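PDB 4P4M: DNA polymerase beta from Leishmania infantum, which adds deoxynucleotides to the growing end of a DNA strand and, as a family X polymerase, probably takes part in base excision repair. Local coordinates for residues 105-110 / 135-140; 160-165 / 265-270; 213-218 / 240-245. All blocks are in the same frame, centred on the assembly; numbering follows the deposited sequence. Where two conformers were deposited one is given.

In the fold
Three small, largely buried contacts pair modest apolar packing with very different polar surroundings. Contact 1 belongs to the fingers, while contacts 2 and 3 lie in the palm, contact 3 nested within the loop that contact 2 closes. Contacts 1 and 3 both face DNA, and in each, backbone amides of a turn hold phosphates (two in contact 1, one in contact 3); contact 1 adds a sodium ion. Contact 2 stays about 9 Å from DNA between nearest atoms, and its polar groups meet a carboxylate and a phenol of the protein. Met245 of contact 3 packs on His105 and Gln140 of contact 1, joining fingers to palm. Pro241 and Leu162 lie toward the surface.

Contact 1 of 3, residues 105-110 / 135-140; sequences HGFGPR and PSLTDQ. With NA (sodium ion), chain F; nucleotides of chain B.
Side-chain ends rather than backbones meet in this buried contact of the fingers, where Phe107 and His105, in the hairpin leading into helix 109-119, reach Leu137, just ahead of helix 139-146, and Gln140 in its first turn. One half is apolar: Phe107 CZ lies 3.8 Å from Leu137 CD2, a methyl that comes in at the ring edge, near its plane. With CG of Phe107 anti to the carbonyl carbon (chi1 -69°), the ring swings off the DNA side of the hairpin and also packs on Ile145. In the other half, His105 NE2 and Gln140 NE2 stand 3.9 Å apart, the amide at the ring edge with the two planes 33° apart. This is packing, not a hydrogen bond: His105 NE2 is buried with no partner in the model, though the two conformers of His105 make this less certain. Met245 and Met237 lie against both residues.

Beside these side-chain contacts, the backbone of the same turn faces the DNA. Gly106 N donates to DT4 of chain B OP1 at 2.7 Å, from a residue whose positive phi, 101°, suits the absence of a side chain. Gly108 N bonds to DG3 of chain B OP1 at 3.1 Å, and Arg110 N to OP2 of the same phosphate, also at 3.1 Å. Gly108 is the N-cap of helix 109-119, so the helix end probably adds to the attraction for this phosphate. The sodium ion lies 2.6 Å from both Phe107 O and DT4 of chain B OP1; two waters and the carbonyls of Thr102 and Val104 bring its ligands to six. A glycine-rich turn between helices 93-101 and 109-119, with amides and a monovalent cation gripping successive phosphates, is the helix-hairpin-helix motif by which family X polymerases hold a DNA strand.

Contact 2 of 3, residues 160-165 / 265-270; sequences SVLHEN and KVYKAR
Arg270 touches the imidazole of His163 with a methylene, not with its charge. Chi1 (-51°) sets CG against the ring, 3.7 Å from His163 NE2, and a bend at chi2 (-57°) turns the rest of the chain past it; the guanidinium plane stands 63° from that of the imidazole. The aliphatic bend packs helix 157-175 of the palm against the start of strand 270-277, while NE turns to Glu159, one turn earlier in the helix. Glu159 OE1 forms a salt bridge with Arg270 NE and a hydrogen bond with His163 NE2, and Tyr232 OH engages ND1, so both ring nitrogens are held and the rotation of the imidazole is fixed. Lys268 CB sits 4.0 Å above the guanidinium plane, over its centre.

A second touch joins Leu162 and Tyr267, which cross at about a right angle, the methyl CD1 of the leucine meeting the phenol near its hydroxyl, 3.7 Å from Tyr267 OH. His163 and Tyr267 both carry CG anti to the carbonyl carbon, which brings the ring ends to the contact. Lys265 CG lies 3.7 Å above one face of the Tyr267 ring, and Leu250 packs on Leu162, His163 and Tyr267 alike.

Contact 3 of 3, residues 213-218 / 240-245; sequences PVAATG and GPLKYM. With nucleotides of chain C.
Leu242 CG is turned anti to its carbonyl carbon (chi1 -67°), and a nearly extended chi2 of 163° then spreads the two methyls between protein and DNA: CD2 comes within 3.9 Å of Ala215 CB, whereas CD1 lies 3.9 Å from DC4 of chain C OP1. Ala215 CB also meets the neighbouring proline, 4.2 Å from Pro241 CB and 3.7 Å from Pro241 O, so that one methyl touches two consecutive residues. Beside this apolar patch a water donates both its hydrogens, to Ala215 O at 3.0 Å and to Pro241 O at 2.7 Å, tying together two carbonyls that could not bond to each other.

In the palm, this joins the 3-10 turn ahead of helix 219-229 to the tight turn of the hairpin between strands 238-239 and 243-248; Leu276 of the adjoining strand backs Ala215. The same turn binds DNA through its backbone. Leu242 N and Lys243 N converge on DT5 of chain C OP1, each 2.9 Å from that oxygen. Lys243, its CG anti to the backbone N (chi1 173°) and its chain extended throughout, runs along the sugar of DC4 of chain C to a weak hydrogen bond from NZ to the base O2, at 3.2 Å.

Contact 1 of 3, residues 105-110 / 135-140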
# COMPACT_ATOMS: atom_id res chain seq x y z
N HIS A 105 2.14 -14.60 5.32
CA HIS A 105 2.43 -13.51 4.38
C HIS A 105 3.60 -13.88 3.47
O HIS A 105 4.68 -14.25 3.95
CB HIS A 105 2.78 -12.24 5.19
CG HIS A 105 2.76 -10.97 4.40
ND1 HIS A 105 1.83 -9.99 4.33
CD2 HIS A 105 3.80 -10.57 3.60
CE1 HIS A 105 2.32 -9.03 3.47
NE2 HIS A 105 3.51 -9.41 3.04
N GLY A 106 3.39 -13.79 2.15
CA GLY A 106 4.42 -14.13 1.19
C GLY A 106 4.27 -15.51 0.56
O GLY A 106 4.95 -15.85 -0.41
N PHE A 107 3.38 -16.32 1.12
CA PHE A 107 3.14 -17.66 0.57
C PHE A 107 1.80 -17.71 -0.15
O PHE A 107 0.77 -17.51 0.46
CB PHE A 107 3.20 -18.73 1.67
CG PHE A 107 4.58 -18.94 2.22
CD1 PHE A 107 5.08 -18.10 3.20
CD2 PHE A 107 5.38 -19.97 1.75
CE1 PHE A 107 6.36 -18.29 3.71
CE2 PHE A 107 6.65 -20.16 2.25
CZ PHE A 107 7.14 -19.32 3.23
N GLY A 108 1.82 -17.97 -1.45
CA GLY A 108 0.59 -18.20 -2.18
C GLY A 108 0.45 -19.68 -2.47
O GLY A 108 1.27 -20.49 -2.02
N PRO A 109 -0.59 -20.06 -3.24
CA PRO A 109 -0.83 -21.47 -3.57
C PRO A 109 0.41 -22.15 -4.16
O PRO A 109 0.66 -23.33 -3.89
CB PRO A 109 -1.94 -21.39 -4.61
CG PRO A 109 -2.67 -20.15 -4.28
CD PRO A 109 -1.63 -19.18 -3.79
N ARG A 110 1.19 -21.42 -4.94
CA ARG A 110 2.35 -22.00 -5.59
C ARG A 110 3.44 -22.40 -4.60
O ARG A 110 3.97 -23.52 -4.66
CB ARG A 110 2.92 -21.04 -6.65
CG ARG A 110 3.93 -21.68 -7.57
CD ARG A 110 3.35 -22.94 -8.20
NE ARG A 110 2.04 -22.69 -8.78
CZ ARG A 110 1.84 -22.35 -10.06
NH1 ARG A 110 2.88 -22.24 -10.88
NH2 ARG A 110 0.61 -22.14 -10.51
N PRO A 135 16.52 -23.19 2.70
CA PRO A 135 17.33 -22.17 2.03
C PRO A 135 16.61 -21.47 0.89
O PRO A 135 16.94 -20.33 0.56
CB PRO A 135 18.52 -22.97 1.50
CG PRO A 135 18.03 -24.41 1.40
CD PRO A 135 16.69 -24.52 2.09
N SER A 136 15.64 -22.15 0.28
CA SER A 136 14.93 -21.59 -0.87
C SER A 136 14.10 -20.36 -0.52
O SER A 136 13.91 -19.47 -1.36
CB SER A 136 14.06 -22.66 -1.53
OG SER A 136 13.27 -23.35 -0.58
N LEU A 137 13.59 -20.30 0.71
CA LEU A 137 12.76 -19.18 1.15
C LEU A 137 13.43 -17.85 0.84
O LEU A 137 14.63 -17.68 1.07
CB LEU A 137 12.47 -19.26 2.65
CG LEU A 137 11.77 -20.52 3.15
CD1 LEU A 137 11.42 -20.39 4.63
CD2 LEU A 137 10.54 -20.80 2.31
N THR A 138 12.65 -16.92 0.31
CA THR A 138 13.13 -15.57 0.05
C THR A 138 13.17 -14.75 1.34
O THR A 138 12.63 -15.16 2.37
CB THR A 138 12.23 -14.83 -0.95
OG1 THR A 138 10.97 -14.53 -0.34
CG2 THR A 138 12.00 -15.69 -2.19
N ASP A 139 13.80 -13.58 1.27
CA ASP A 139 13.84 -12.66 2.40
C ASP A 139 12.45 -12.17 2.82
O ASP A 139 12.16 -12.02 4.01
CB ASP A 139 14.78 -11.49 2.10
CG ASP A 139 16.25 -11.86 2.26
OD1 ASP A 139 16.54 -13.04 2.55
OD2 ASP A 139 17.11 -10.97 2.10
N GLN A 140 11.58 -11.95 1.84
CA GLN A 140 10.21 -11.50 2.14
C GLN A 140 9.34 -12.55 2.85
O GLN A 140 8.51 -12.22 3.72
CB GLN A 140 9.49 -11.05 0.87
CG GLN A 140 8.02 -10.73 1.13
CD GLN A 140 7.37 -9.98 -0.02
OE1 GLN A 140 7.96 -9.79 -1.09
NE2 GLN A 140 6.12 -9.55 0.19
NA NA F . -0.32 -15.72 2.07
P DG B 3 2.67 -17.89 -4.98
OP1 DG B 3 3.41 -18.72 -4.01
OP2 DG B 3 1.39 -18.35 -5.56
O5' DG B 3 2.41 -16.46 -4.30
C5' DG B 3 3.48 -15.80 -3.63
C4' DG B 3 3.09 -14.37 -3.28
O4' DG B 3 3.06 -13.56 -4.49
C3' DG B 3 1.71 -14.21 -2.63
O3' DG B 3 1.87 -13.81 -1.25
C2' DG B 3 1.00 -13.16 -3.48
C1' DG B 3 2.14 -12.52 -4.27
N9 DG B 3 1.71 -11.91 -5.53
C8 DG B 3 0.90 -12.45 -6.52
N7 DG B 3 0.69 -11.64 -7.53
C5 DG B 3 1.40 -10.50 -7.20
C6 DG B 3 1.53 -9.28 -7.90
O6 DG B 3 1.03 -8.98 -8.99
N1 DG B 3 2.33 -8.36 -7.21
C2 DG B 3 2.92 -8.60 -5.99
N2 DG B 3 3.66 -7.61 -5.47
N3 DG B 3 2.80 -9.75 -5.31
C4 DG B 3 2.02 -10.64 -5.97
P DT B 4 0.60 -13.43 -0.36
OP1 DT B 4 0.95 -13.68 1.05
OP2 DT B 4 -0.60 -14.03 -0.98
O5' DT B 4 0.50 -11.84 -0.49
C5' DT B 4 1.65 -11.06 -0.18
C4' DT B 4 1.44 -9.60 -0.54
O4' DT B 4 1.30 -9.45 -1.98
C3' DT B 4 0.21 -8.97 0.10
O3' DT B 4 0.70 -7.89 0.84
C2' DT B 4 -0.69 -8.55 -1.07
C1' DT B 4 0.27 -8.51 -2.26
N1 DT B 4 -0.38 -8.83 -3.57
C2 DT B 4 -0.30 -7.92 -4.61
O2 DT B 4 0.29 -6.86 -4.53
N3 DT B 4 -0.93 -8.30 -5.76
C4 DT B 4 -1.63 -9.46 -5.99
O4 DT B 4 -2.17 -9.68 -7.07
C5 DT B 4 -1.69 -10.37 -4.87
C7 DT B 4 -2.42 -11.68 -4.99
C6 DT B 4 -1.07 -10.02 -3.73
P DA B 2 2.31 -18.21 -11.51
OP1 DA B 2 2.52 -19.66 -11.33
OP2 DA B 2 0.95 -17.66 -11.76
O5' DA B 2 2.88 -17.46 -10.22
C5' DA B 2 4.21 -17.68 -9.79
C4' DA B 2 4.39 -17.15 -8.38
O4' DA B 2 4.74 -15.74 -8.40
C3' DA B 2 3.17 -17.26 -7.48
O3' DA B 2 3.67 -17.55 -6.18
C2' DA B 2 2.53 -15.86 -7.57
C1' DA B 2 3.74 -14.95 -7.76
N9 DA B 2 3.57 -13.80 -8.65
C8 DA B 2 2.88 -13.75 -9.83
N7 DA B 2 2.91 -12.59 -10.43
C5 DA B 2 3.70 -11.81 -9.60
C6 DA B 2 4.12 -10.46 -9.68
N6 DA B 2 3.79 -9.64 -10.69
N1 DA B 2 4.89 -10.00 -8.68
C2 DA B 2 5.22 -10.82 -7.67
N3 DA B 2 4.88 -12.10 -7.48
C4 DA B 2 4.11 -12.54 -8.50
O HOH W 1 -1.23 -14.08 3.61
O HOH W 2 -2.30 -15.38 0.70

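Contact 2 of 3, residues 160-165 / 265-270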
# COMPACT_ATOMS: atom_id res chain seq x y z
N SER A 160 -3.53 3.50 15.41
CA SER A 160 -3.33 4.08 14.08
C SER A 160 -3.18 5.60 14.13
O SER A 160 -2.39 6.18 13.36
CB SER A 160 -4.47 3.68 13.12
OG SER A 160 -4.26 2.38 12.59
N VAL A 161 -3.94 6.26 15.01
CA VAL A 161 -3.76 7.70 15.23
C VAL A 161 -2.31 8.01 15.63
O VAL A 161 -1.71 8.99 15.14
CB VAL A 161 -4.72 8.26 16.32
CG1 VAL A 161 -4.36 9.71 16.65
CG2 VAL A 161 -6.17 8.17 15.86
N LEU A 162 -1.74 7.18 16.50
CA LEU A 162 -0.35 7.35 16.91
C LEU A 162 0.64 7.12 15.76
O LEU A 162 1.65 7.83 15.66
CB LEU A 162 0.01 6.44 18.10
CG LEU A 162 -0.81 6.60 19.39
CD1 LEU A 162 -0.42 5.54 20.40
CD2 LEU A 162 -0.67 7.99 19.99
N HIS A 163 0.39 6.12 14.91
CA HIS A 163 1.24 5.91 13.73
C HIS A 163 1.15 7.12 12.80
O HIS A 163 2.16 7.60 12.26
CB HIS A 163 0.90 4.62 12.96
CG HIS A 163 1.40 3.37 13.62
ND1 HIS A 163 2.60 2.74 13.54
CD2 HIS A 163 0.63 2.60 14.46
CE1 HIS A 163 2.53 1.62 14.33
NE2 HIS A 163 1.33 1.55 14.88
N GLU A 164 -0.06 7.63 12.60
CA GLU A 164 -0.23 8.82 11.76
C GLU A 164 0.60 10.00 12.27
O GLU A 164 1.31 10.66 11.50
CB GLU A 164 -1.71 9.21 11.66
CG GLU A 164 -1.94 10.41 10.74
CD GLU A 164 -3.40 10.55 10.33
OE1 GLU A 164 -4.26 10.61 11.22
OE2 GLU A 164 -3.68 10.56 9.11
N ASN A 165 0.49 10.30 13.56
CA ASN A 165 1.21 11.43 14.14
C ASN A 165 2.72 11.25 14.06
O ASN A 165 3.46 12.19 13.78
CB ASN A 165 0.79 11.67 15.60
CG ASN A 165 -0.67 12.07 15.74
OD1 ASN A 165 -1.32 12.46 14.77
ND2 ASN A 165 -1.19 11.98 16.96
N LYS A 265 4.54 1.03 28.29
CA LYS A 265 3.78 0.34 27.26
C LYS A 265 4.71 -0.07 26.12
O LYS A 265 5.41 0.76 25.55
CB LYS A 265 2.66 1.26 26.74
CG LYS A 265 2.01 0.80 25.43
CD LYS A 265 1.13 -0.42 25.63
CE LYS A 265 0.38 -0.79 24.35
NZ LYS A 265 -0.62 0.24 23.95
N VAL A 266 4.72 -1.36 25.79
CA VAL A 266 5.49 -1.87 24.65
C VAL A 266 4.53 -2.27 23.52
O VAL A 266 3.52 -2.92 23.76
CB VAL A 266 6.35 -3.09 25.06
CG1 VAL A 266 7.02 -3.72 23.86
CG2 VAL A 266 7.39 -2.68 26.11
N TYR A 267 4.85 -1.89 22.28
CA TYR A 267 3.94 -2.09 21.15
C TYR A 267 4.31 -3.29 20.27
O TYR A 267 5.48 -3.67 20.19
CB TYR A 267 3.88 -0.83 20.25
CG TYR A 267 3.28 0.38 20.92
CD1 TYR A 267 1.92 0.64 20.86
CD2 TYR A 267 4.09 1.28 21.62
CE1 TYR A 267 1.38 1.77 21.48
CE2 TYR A 267 3.56 2.39 22.24
CZ TYR A 267 2.21 2.64 22.17
OH TYR A 267 1.70 3.76 22.79
N LYS A 268 3.31 -3.85 19.60
CA LYS A 268 3.52 -4.86 18.56
C LYS A 268 4.09 -4.20 17.30
O LYS A 268 3.76 -3.05 16.99
CB LYS A 268 2.18 -5.50 18.17
CG LYS A 268 1.49 -6.32 19.28
CD LYS A 268 0.16 -6.87 18.74
CE LYS A 268 -0.57 -7.75 19.76
NZ LYS A 268 -1.23 -6.97 20.84
N ALA A 269 4.91 -4.94 16.54
CA ALA A 269 5.27 -4.49 15.20
C ALA A 269 4.06 -4.62 14.26
O ALA A 269 3.30 -5.59 14.35
CB ALA A 269 6.47 -5.29 14.67
N ARG A 270 3.88 -3.65 13.37
CA ARG A 270 2.72 -3.61 12.46
C ARG A 270 3.17 -3.58 11.01
O ARG A 270 4.25 -3.07 10.69
CB ARG A 270 1.88 -2.34 12.70
CG ARG A 270 1.46 -2.08 14.15
CD ARG A 270 0.67 -3.27 14.74
NE ARG A 270 -0.09 -2.90 15.94
CZ ARG A 270 -1.02 -3.68 16.48
NH1 ARG A 270 -1.29 -4.86 15.93
NH2 ARG A 270 -1.70 -3.29 17.56

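Contact 3 of 3, residues 213-218 / 240-245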
# COMPACT_ATOMS: atom_id res chain seq x y z
N PRO A 213 10.61 12.87 -12.41
CA PRO A 213 9.67 12.20 -11.50
C PRO A 213 10.20 12.26 -10.07
O PRO A 213 11.40 12.04 -9.86
CB PRO A 213 9.67 10.74 -11.99
CG PRO A 213 9.99 10.85 -13.47
CD PRO A 213 10.97 12.01 -13.56
N VAL A 214 9.33 12.53 -9.10
CA VAL A 214 9.78 12.63 -7.71
C VAL A 214 10.45 11.35 -7.22
O VAL A 214 11.37 11.37 -6.39
CB VAL A 214 8.65 13.09 -6.74
CG1 VAL A 214 7.54 12.04 -6.65
CG2 VAL A 214 9.21 13.39 -5.34
N ALA A 215 10.02 10.22 -7.77
CA ALA A 215 10.60 8.93 -7.39
C ALA A 215 12.08 8.86 -7.74
O ALA A 215 12.84 8.15 -7.08
CB ALA A 215 9.84 7.77 -8.03
N ALA A 216 12.50 9.62 -8.75
CA ALA A 216 13.90 9.58 -9.19
C ALA A 216 14.86 10.30 -8.24
O ALA A 216 16.08 10.16 -8.36
CB ALA A 216 14.04 10.14 -10.62
N THR A 217 14.32 11.07 -7.30
CA THR A 217 15.14 11.77 -6.31
C THR A 217 15.66 10.86 -5.18
O THR A 217 16.50 11.28 -4.37
CB THR A 217 14.37 12.95 -5.66
OG1 THR A 217 13.29 12.44 -4.84
CG2 THR A 217 13.80 13.89 -6.71
N GLY A 218 15.16 9.63 -5.11
CA GLY A 218 15.51 8.71 -4.04
C GLY A 218 14.86 9.05 -2.70
O GLY A 218 15.25 8.54 -1.65
N GLY A 240 10.99 -0.55 -3.45
CA GLY A 240 11.44 0.05 -4.70
C GLY A 240 11.28 1.56 -4.60
O GLY A 240 11.03 2.08 -3.51
N PRO A 241 11.41 2.27 -5.72
CA PRO A 241 11.34 3.74 -5.64
C PRO A 241 9.93 4.32 -5.43
O PRO A 241 9.83 5.50 -5.11
CB PRO A 241 11.90 4.20 -7.00
CG PRO A 241 11.76 3.04 -7.91
CD PRO A 241 11.76 1.78 -7.07
N LEU A 242 8.89 3.51 -5.62
CA LEU A 242 7.51 3.97 -5.47
C LEU A 242 6.77 3.39 -4.25
O LEU A 242 5.84 4.02 -3.72
CB LEU A 242 6.69 3.59 -6.71
CG LEU A 242 7.06 4.27 -8.02
CD1 LEU A 242 6.47 3.50 -9.20
CD2 LEU A 242 6.58 5.72 -8.01
N LYS A 243 7.17 2.19 -3.84
CA LYS A 243 6.43 1.43 -2.84
C LYS A 243 7.34 0.74 -1.82
O LYS A 243 8.30 0.05 -2.19
CB LYS A 243 5.53 0.41 -3.54
CG LYS A 243 4.79 -0.60 -2.64
CD LYS A 243 3.95 -1.49 -3.56
CE LYS A 243 3.46 -2.77 -2.94
NZ LYS A 243 2.97 -3.71 -4.02
N TYR A 244 7.04 0.94 -0.54
CA TYR A 244 7.77 0.27 0.54
C TYR A 244 6.78 -0.58 1.35
O TYR A 244 5.67 -0.12 1.65
CB TYR A 244 8.43 1.30 1.48
CG TYR A 244 8.97 0.65 2.74
CD1 TYR A 244 10.24 0.08 2.77
CD2 TYR A 244 8.18 0.55 3.88
CE1 TYR A 244 10.72 -0.55 3.92
CE2 TYR A 244 8.65 -0.08 5.03
CZ TYR A 244 9.92 -0.62 5.04
OH TYR A 244 10.38 -1.25 6.18
N MET A 245 7.16 -1.81 1.69
CA MET A 245 6.38 -2.66 2.58
C MET A 245 7.30 -3.25 3.65
O MET A 245 8.28 -3.93 3.31
CB MET A 245 5.73 -3.82 1.80
CG MET A 245 4.71 -3.41 0.75
SD MET A 245 4.34 -4.75 -0.42
CE MET A 245 4.01 -6.12 0.68
P DT C 5 8.07 -0.26 -6.97
OP1 DT C 5 8.57 0.66 -5.93
OP2 DT C 5 8.48 -0.09 -8.40
O5' DT C 5 8.46 -1.76 -6.54
C5' DT C 5 8.24 -2.17 -5.18
C4' DT C 5 8.61 -3.65 -4.99
O4' DT C 5 7.68 -4.46 -5.77
C3' DT C 5 10.03 -4.12 -5.36
O3' DT C 5 10.47 -4.87 -4.22
C2' DT C 5 9.81 -4.95 -6.63
C1' DT C 5 8.41 -5.51 -6.39
N1 DT C 5 7.59 -5.91 -7.58
C2 DT C 5 6.93 -7.12 -7.52
O2 DT C 5 7.03 -7.88 -6.58
N3 DT C 5 6.16 -7.43 -8.61
C4 DT C 5 5.99 -6.64 -9.73
O4 DT C 5 5.27 -7.00 -10.66
C5 DT C 5 6.69 -5.37 -9.74
C7 DT C 5 6.55 -4.46 -10.92
C6 DT C 5 7.45 -5.06 -8.67
P DC C 4 2.85 0.79 -11.14
OP1 DC C 4 3.34 2.19 -11.12
OP2 DC C 4 3.06 -0.05 -12.34
O5' DC C 4 3.49 0.01 -9.90
C5' DC C 4 3.32 0.50 -8.57
C4' DC C 4 4.22 -0.25 -7.61
O4' DC C 4 3.66 -1.58 -7.39
C3' DC C 4 5.67 -0.46 -8.07
O3' DC C 4 6.47 -0.25 -6.90
C2' DC C 4 5.68 -1.90 -8.59
C1' DC C 4 4.57 -2.58 -7.77
N1 DC C 4 3.77 -3.62 -8.52
C2 DC C 4 3.52 -4.84 -7.89
O2 DC C 4 3.98 -5.02 -6.75
N3 DC C 4 2.81 -5.80 -8.53
C4 DC C 4 2.35 -5.56 -9.76
N4 DC C 4 1.64 -6.54 -10.35
C5 DC C 4 2.59 -4.32 -10.43
C6 DC C 4 3.30 -3.38 -9.78
O HOH W 3 11.86 7.21 -4.43